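Local structure of capsid polyprotein VP90 (Turkey astrovirus 2, 3TS3) at residues Q118-P122 / G123-L127; E173-G176 / A177-N181; N189-Y192 / S193-K196. The protein forms, through this projection domain (the P2 globular region), the surface spike of the astrovirus capsid, whose immature shell is probably a T=3 icosahedron. One frame throughout, in Å; residues are numbered along the deposited sequence.

Overall arrangement
The three contacts are local turns that follow one another along the chain; none nests within or crosses another. Contact 1 comes first, where the chain leaves strand 117-119 and bends sharply on the way to helix 129-135. Contact 2 closes a compact loop after strand 164-171, and contact 3 a turn between strand 187-189 and helix 196-202. Contacts 1 and 3 meet through Gln118 and Tyr192, whose CG and OH lie 3.3 Å apart, consistent with strands 117-119 and 187-189 both pairing with 142-148 in the main antiparallel sheet. Contact 2 stands apart, its centre about 27 Å from that of contact 1 and about 28 Å from that of contact 3, beside the second subunit.

Contact 1 of 3, residues Q118-P122 / G123-L127; sequences QKYYP and GTTNL
Thr125 binds back to Tyr121 through its hydroxyl: OG1 donates to Tyr121 O at 2.9 Å, coming from above the carbonyl plane. The same oxygen lies 3.1 Å from CE1 of the Tyr120 ring, so OG1 sits between the carbonyl of Tyr121 and that ring carbon. With CG2 set opposite the backbone N (OG1 at chi1 -68°), the hydroxyl is left beside that N and faces the chain before the turn, while the methyl approaches Tyr120 OH at 3.8 Å. A backbone bond from Thr125 N to Pro122 O (3.0 Å) closes a tight turn, part of the loop that leads from strand 117-119 to helix 129-135. The proline ring restricts phi of Pro122 (-61°) where the chain enters this turn, and its carbonyl is the acceptor. Gly123 follows, its N over one face of the Tyr121 ring, and having no side chain it leaves room for the ring's CE2 to come within 3.9 Å of Gly123 CA. Thr124 OG1 meets that ring in its plane, at the edge, 3.3 Å from CD2. Second-shell bonds set both hydroxyls: Thr124 OG1 donates to Thr67 O, and Thr125 OG1 also accepts from Gly58 N. The backbone of Tyr121 bonds to Gly58 as well, which ties the turn to the two-stranded sheet of 56-59 and 67-70.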
loop_
_atom_site.group_PDB
_atom_site.type_symbol
_atom_site.label_atom_id
_atom_site.label_comp_id
_atom_site.label_asym_id
_atom_site.label_seq_id
_atom_site.Cartn_x
_atom_site.Cartn_y
_atom_site.Cartn_z
ATOM N N GLN C 118 8.537 -21.037 2.391
ATOM C CA GLN C 118 8.338 -22.417 2.807
ATOM C C GLN C 118 7.595 -23.184 1.721
ATOM O O GLN C 118 7.110 -22.601 0.767
ATOM C CB GLN C 118 7.586 -22.503 4.136
ATOM C CG GLN C 118 8.208 -21.692 5.260
ATOM C CD GLN C 118 9.509 -22.274 5.784
ATOM O OE1 GLN C 118 9.859 -23.407 5.496
ATOM N NE2 GLN C 118 10.219 -21.495 6.574
ATOM N N LYS C 119 7.539 -24.503 1.871
ATOM C CA LYS C 119 6.884 -25.347 0.894
ATOM C C LYS C 119 5.534 -25.730 1.441
ATOM O O LYS C 119 5.435 -26.300 2.507
ATOM C CB LYS C 119 7.707 -26.610 0.637
ATOM C CG LYS C 119 9.030 -26.352 -0.056
ATOM C CD LYS C 119 9.844 -27.618 -0.215
ATOM C CE LYS C 119 11.098 -27.365 -1.027
ATOM N NZ LYS C 119 11.727 -28.628 -1.478
ATOM N N TYR C 120 4.490 -25.423 0.687
ATOM C CA TYR C 120 3.145 -25.681 1.158
ATOM C C TYR C 120 2.926 -27.171 1.430
ATOM O O TYR C 120 3.350 -28.019 0.664
ATOM C CB TYR C 120 2.128 -25.164 0.143
ATOM C CG TYR C 120 0.714 -25.580 0.440
ATOM C CD1 TYR C 120 0.053 -25.111 1.562
ATOM C CD2 TYR C 120 0.045 -26.448 -0.397
ATOM C CE1 TYR C 120 -1.228 -25.490 1.835
ATOM C CE2 TYR C 120 -1.240 -26.839 -0.129
ATOM C CZ TYR C 120 -1.875 -26.353 0.990
ATOM O OH TYR C 120 -3.157 -26.734 1.268
ATOM N N TYR C 121 2.289 -27.472 2.554
ATOM C CA TYR C 121 1.992 -28.845 2.921
ATOM C C TYR C 121 0.513 -28.980 3.282
ATOM O O TYR C 121 0.073 -28.488 4.308
ATOM C CB TYR C 121 2.862 -29.229 4.117
ATOM C CG TYR C 121 2.875 -30.705 4.461
ATOM C CD1 TYR C 121 3.452 -31.635 3.612
ATOM C CD2 TYR C 121 2.341 -31.155 5.654
ATOM C CE1 TYR C 121 3.473 -32.981 3.939
ATOM C CE2 TYR C 121 2.357 -32.487 5.989
ATOM C CZ TYR C 121 2.920 -33.397 5.134
ATOM O OH TYR C 121 2.929 -34.727 5.483
ATOM N N PRO C 122 -0.247 -29.692 2.461
ATOM C CA PRO C 122 -1.685 -29.848 2.687
ATOM C C PRO C 122 -2.024 -30.534 4.008
ATOM O O PRO C 122 -3.013 -30.181 4.627
ATOM C CB PRO C 122 -2.129 -30.728 1.520
ATOM C CG PRO C 122 -1.120 -30.514 0.482
ATOM C CD PRO C 122 0.168 -30.219 1.153
ATOM N N GLY C 123 -1.192 -31.476 4.428
ATOM C CA GLY C 123 -1.492 -32.322 5.566
ATOM C C GLY C 123 -1.688 -31.598 6.878
ATOM O O GLY C 123 -2.538 -31.970 7.673
ATOM N N THR C 124 -0.896 -30.560 7.093
ATOM C CA THR C 124 -0.985 -29.773 8.313
ATOM C C THR C 124 -1.749 -28.464 8.111
ATOM O O THR C 124 -1.765 -27.620 8.987
ATOM C CB THR C 124 0.394 -29.504 8.898
ATOM O OG1 THR C 124 1.251 -29.022 7.865
ATOM C CG2 THR C 124 0.981 -30.792 9.460
ATOM N N THR C 125 -2.386 -28.317 6.955
ATOM C CA THR C 125 -3.179 -27.134 6.665
ATOM C C THR C 125 -4.591 -27.445 7.126
ATOM O O THR C 125 -5.301 -28.214 6.511
ATOM C CB THR C 125 -3.183 -26.839 5.159
ATOM O OG1 THR C 125 -1.875 -26.435 4.750
ATOM C CG2 THR C 125 -4.175 -25.735 4.827
ATOM N N ASN C 126 -4.961 -26.879 8.262
ATOM C CA ASN C 126 -6.260 -27.161 8.837
ATOM C C ASN C 126 -7.344 -26.174 8.397
ATOM O O ASN C 126 -7.641 -25.200 9.073
ATOM C CB ASN C 126 -6.111 -27.314 10.345
ATOM C CG ASN C 126 -5.345 -28.581 10.703
ATOM O OD1 ASN C 126 -4.377 -28.559 11.460
ATOM N ND2 ASN C 126 -5.775 -29.696 10.134
ATOM N N LEU C 127 -7.927 -26.469 7.244
ATOM C CA LEU C 127 -8.963 -25.661 6.622
ATOM C C LEU C 127 -10.032 -26.575 6.056
ATOM O O LEU C 127 -9.773 -27.735 5.795
ATOM C CB LEU C 127 -8.386 -24.814 5.486
ATOM C CG LEU C 127 -7.287 -23.811 5.840
ATOM C CD1 LEU C 127 -6.792 -23.124 4.575
ATOM C CD2 LEU C 127 -7.810 -22.781 6.833
#

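Contact 2 of 3, residues E173-G176 / A177-N181; sequences EDPG and AQYQN
The Pro175 ring runs alongside the Tyr179 side chain, with CG over one face of the tyrosine ring. This CG stands 4.1 Å from the centroid of the Tyr179 ring in a CH-pi contact, and Pro175 CB is 3.7 Å from Tyr179 CE2. A compact, rigid pyrrolidine ring suits this role, because it presents polarised C-H groups without a flexible chain. A type I beta turn runs from Gly176 to Tyr179, directly after the proline, closed by Tyr179 N bonding to Gly176 O at 3.0 Å. Gly176 has phi 103° with an extended psi, a backbone shape essentially reserved for a residue without CB, and Gln180 OE1 packs 3.6 Å from its CA. To reach there the Gln180 chain starts with CG wedged between backbone N and carbonyl carbon (chi1 67°) and then bends at chi2, folding back until OE1 accepts from Gln178 N at 2.8 Å, in the plane of the amide carbonyl. Asn181 reaches alongside it, toward the start of the loop: CG lies beside its own N (chi1 -53°), and ND2 donates almost straight to Asp174 O at 3.1 Å, the acceptor close to the amide plane. Its backbone N binds Pro175 O at 2.9 Å, so one asparagine grips two successive carbonyls. Asp174 in turn makes an Asx turn, OD1 taking Gly176 N, and the same carboxylate oxygen forms a salt bridge with Arg47. The loop rests on strands 47-52 and 76-81: Pro175 touches Trp76 and Arg47, Tyr179 OH bonds Asn78 OD1, and across the interface Tyr179 packs on Val206 of the second subunit.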
loop_
_atom_site.group_PDB
_atom_site.type_symbol
_atom_site.label_atom_id
_atom_site.label_comp_id
_atom_site.label_asym_id
_atom_site.label_seq_id
_atom_site.Cartn_x
_atom_site.Cartn_y
_atom_site.Cartn_z
ATOM N N GLU C 173 -15.938 -9.476 8.387
ATOM C CA GLU C 173 -17.272 -9.388 7.806
ATOM C C GLU C 173 -17.218 -9.600 6.298
ATOM O O GLU C 173 -16.143 -9.643 5.704
ATOM C CB GLU C 173 -17.952 -8.047 8.133
ATOM C CG GLU C 173 -18.081 -7.724 9.628
ATOM C CD GLU C 173 -18.983 -8.680 10.383
ATOM O OE1 GLU C 173 -19.739 -9.436 9.755
ATOM O OE2 GLU C 173 -18.919 -8.677 11.621
ATOM N N ASP C 174 -18.393 -9.722 5.695
ATOM C CA ASP C 174 -18.527 -9.973 4.265
ATOM C C ASP C 174 -17.843 -8.835 3.512
ATOM O O ASP C 174 -18.152 -7.683 3.741
ATOM C CB ASP C 174 -20.031 -9.969 3.964
ATOM C CG ASP C 174 -20.372 -10.327 2.532
ATOM O OD1 ASP C 174 -19.465 -10.513 1.715
ATOM O OD2 ASP C 174 -21.577 -10.431 2.236
ATOM N N PRO C 175 -16.908 -9.169 2.626
ATOM C CA PRO C 175 -16.216 -8.162 1.812
ATOM C C PRO C 175 -17.125 -7.635 0.706
ATOM O O PRO C 175 -16.808 -6.650 0.057
ATOM C CB PRO C 175 -15.030 -8.934 1.231
ATOM C CG PRO C 175 -15.485 -10.347 1.194
ATOM C CD PRO C 175 -16.354 -10.517 2.415
ATOM N N GLY C 176 -18.252 -8.307 0.517
ATOM C CA GLY C 176 -19.197 -7.987 -0.536
ATOM C C GLY C 176 -19.080 -8.966 -1.688
ATOM O O GLY C 176 -18.027 -9.507 -1.940
ATOM N N ALA C 177 -20.183 -9.174 -2.396
ATOM C CA ALA C 177 -20.221 -10.103 -3.512
ATOM C C ALA C 177 -19.251 -9.677 -4.605
ATOM O O ALA C 177 -18.684 -10.507 -5.283
ATOM C CB ALA C 177 -21.633 -10.232 -4.060
ATOM N N GLN C 178 -19.090 -8.371 -4.766
ATOM C CA GLN C 178 -18.162 -7.819 -5.740
ATOM C C GLN C 178 -16.939 -7.205 -5.063
ATOM O O GLN C 178 -16.238 -6.395 -5.650
ATOM C CB GLN C 178 -18.846 -6.809 -6.659
ATOM C CG GLN C 178 -19.862 -7.422 -7.611
ATOM C CD GLN C 178 -21.294 -7.047 -7.282
ATOM O OE1 GLN C 178 -21.761 -7.227 -6.159
ATOM N NE2 GLN C 178 -22.002 -6.522 -8.277
ATOM N N TYR C 179 -16.725 -7.563 -3.805
ATOM C CA TYR C 179 -15.585 -7.063 -3.040
ATOM C C TYR C 179 -15.633 -5.552 -2.846
ATOM O O TYR C 179 -14.626 -4.914 -2.601
ATOM C CB TYR C 179 -14.246 -7.555 -3.625
ATOM C CG TYR C 179 -13.895 -8.893 -3.054
ATOM C CD1 TYR C 179 -14.433 -10.049 -3.582
ATOM C CD2 TYR C 179 -13.100 -8.997 -1.934
ATOM C CE1 TYR C 179 -14.156 -11.276 -3.030
ATOM C CE2 TYR C 179 -12.817 -10.219 -1.379
ATOM C CZ TYR C 179 -13.355 -11.352 -1.930
ATOM O OH TYR C 179 -13.084 -12.569 -1.374
ATOM N N GLN C 180 -16.834 -5.002 -2.947
ATOM C CA GLN C 180 -17.064 -3.572 -2.785
ATOM C C GLN C 180 -16.758 -3.025 -1.388
ATOM O O GLN C 180 -16.341 -1.879 -1.248
ATOM C CB GLN C 180 -18.474 -3.189 -3.238
ATOM C CG GLN C 180 -19.593 -3.736 -2.382
ATOM C CD GLN C 180 -20.108 -5.089 -2.843
ATOM O OE1 GLN C 180 -19.406 -5.855 -3.486
ATOM N NE2 GLN C 180 -21.351 -5.381 -2.494
ATOM N N ASN C 181 -17.036 -3.820 -0.361
ATOM C CA ASN C 181 -16.794 -3.443 1.029
ATOM C C ASN C 181 -15.347 -3.399 1.492
ATOM O O ASN C 181 -15.027 -2.699 2.425
ATOM C CB ASN C 181 -17.568 -4.331 2.002
ATOM C CG ASN C 181 -19.036 -4.403 1.686
ATOM O OD1 ASN C 181 -19.609 -3.481 1.126
ATOM N ND2 ASN C 181 -19.660 -5.506 2.068
#

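Contact 3 of 3, residues N189-Y192 / S193-K196; sequences NWSY and SDTK
Ser191 to Asp194 make a type I beta turn, with Asp194 N donating to Ser191 O at 3.0 Å. This is the connection between strand 187-189 and helix 196-202, and Thr195 supplies the N-cap of that helix: its side chain caps a backbone N just past Lys196. Trp190, just before the turn, bridges to the chain just after it. Its CG points opposite the backbone N (chi1 177°), which carries the indole across to the far limb, where the six-membered ring's CZ2 lies 3.4 Å from Lys196 CA and CH2 3.8 Å from Lys196 CB. A broad ring suits this span, since it offers an apolar surface and one N-H together; Phe199 stacks on it and Arg153 makes a cation-pi contact. Asp194 suits the end of the turn by holding OD2 between Thr31 OG1 and His202 ND1, a link from the turn to the helix, while Tyr192, whose CB points away from 193-196, has its OH bonded to Ala116 O and Ser145 N. Closing the span, Trp190 NE1 donates to Asp194 O at 2.9 Å along a nearly straight path of 170°, with the oxygen in the indole plane and the N-H arriving above the plane of the carbonyl.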
loop_
_atom_site.group_PDB
_atom_site.type_symbol
_atom_site.label_atom_id
_atom_site.label_comp_id
_atom_site.label_asym_id
_atom_site.label_seq_id
_atom_site.Cartn_x
_atom_site.Cartn_y
_atom_site.Cartn_z
ATOM N N ASN C 189 5.897 -9.196 5.677
ATOM C CA ASN C 189 6.314 -10.541 6.055
ATOM C C ASN C 189 6.410 -10.710 7.572
ATOM O O ASN C 189 6.800 -9.810 8.290
ATOM C CB ASN C 189 7.598 -10.975 5.342
ATOM C CG ASN C 189 8.841 -10.407 5.978
ATOM O OD1 ASN C 189 9.111 -9.229 5.876
ATOM N ND2 ASN C 189 9.614 -11.262 6.621
ATOM N N TRP C 190 5.993 -11.872 8.045
ATOM C CA TRP C 190 5.916 -12.151 9.466
ATOM C C TRP C 190 6.800 -13.357 9.753
ATOM O O TRP C 190 6.545 -14.448 9.268
ATOM C CB TRP C 190 4.443 -12.431 9.767
ATOM C CG TRP C 190 4.044 -12.829 11.154
ATOM C CD1 TRP C 190 4.736 -13.606 12.027
ATOM C CD2 TRP C 190 2.803 -12.511 11.795
ATOM N NE1 TRP C 190 4.018 -13.769 13.184
ATOM C CE2 TRP C 190 2.824 -13.113 13.064
ATOM C CE3 TRP C 190 1.682 -11.772 11.419
ATOM C CZ2 TRP C 190 1.771 -12.993 13.958
ATOM C CZ3 TRP C 190 0.639 -11.653 12.310
ATOM C CH2 TRP C 190 0.688 -12.265 13.561
ATOM N N SER C 191 7.833 -13.141 10.553
ATOM C CA SER C 191 8.807 -14.180 10.867
ATOM C C SER C 191 8.159 -15.372 11.558
ATOM O O SER C 191 7.299 -15.213 12.394
ATOM C CB SER C 191 9.891 -13.599 11.774
ATOM O OG SER C 191 10.672 -14.627 12.337
ATOM N N TYR C 192 8.619 -16.567 11.215
ATOM C CA TYR C 192 8.046 -17.794 11.763
ATOM C C TYR C 192 8.227 -17.908 13.279
ATOM O O TYR C 192 7.504 -18.631 13.931
ATOM C CB TYR C 192 8.530 -19.033 10.993
ATOM C CG TYR C 192 8.077 -18.994 9.551
ATOM C CD1 TYR C 192 6.803 -19.404 9.192
ATOM C CD2 TYR C 192 8.905 -18.500 8.561
ATOM C CE1 TYR C 192 6.376 -19.332 7.885
ATOM C CE2 TYR C 192 8.487 -18.428 7.259
ATOM C CZ TYR C 192 7.227 -18.845 6.924
ATOM O OH TYR C 192 6.816 -18.771 5.623
ATOM N N SER C 193 9.181 -17.173 13.828
ATOM C CA SER C 193 9.414 -17.194 15.268
ATOM C C SER C 193 8.684 -16.098 16.059
ATOM O O SER C 193 8.821 -16.016 17.269
ATOM C CB SER C 193 10.911 -17.152 15.560
ATOM O OG SER C 193 11.542 -16.166 14.779
ATOM N N ASP C 194 7.911 -15.264 15.373
ATOM C CA ASP C 194 7.227 -14.146 16.015
ATOM C C ASP C 194 5.780 -14.441 16.372
ATOM O O ASP C 194 5.029 -14.990 15.581
ATOM C CB ASP C 194 7.218 -12.904 15.108
ATOM C CG ASP C 194 8.478 -12.077 15.216
ATOM O OD1 ASP C 194 9.382 -12.466 15.962
ATOM O OD2 ASP C 194 8.545 -11.027 14.546
ATOM N N THR C 195 5.402 -14.032 17.575
ATOM C CA THR C 195 4.028 -14.032 18.020
ATOM C C THR C 195 3.414 -12.789 17.402
ATOM O O THR C 195 4.114 -11.999 16.792
ATOM C CB THR C 195 3.914 -13.893 19.538
ATOM O OG1 THR C 195 4.466 -12.637 19.934
ATOM C CG2 THR C 195 4.652 -15.009 20.242
ATOM N N LYS C 196 2.112 -12.612 17.559
ATOM C CA LYS C 196 1.458 -11.441 17.001
ATOM C C LYS C 196 2.012 -10.168 17.627
ATOM O O LYS C 196 2.228 -9.188 16.947
ATOM C CB LYS C 196 -0.053 -11.522 17.211
ATOM C CG LYS C 196 -0.819 -10.271 16.822
ATOM C CD LYS C 196 -2.300 -10.451 17.091
ATOM C CE LYS C 196 -3.074 -9.191 16.786
ATOM N NZ LYS C 196 -4.513 -9.394 17.023
#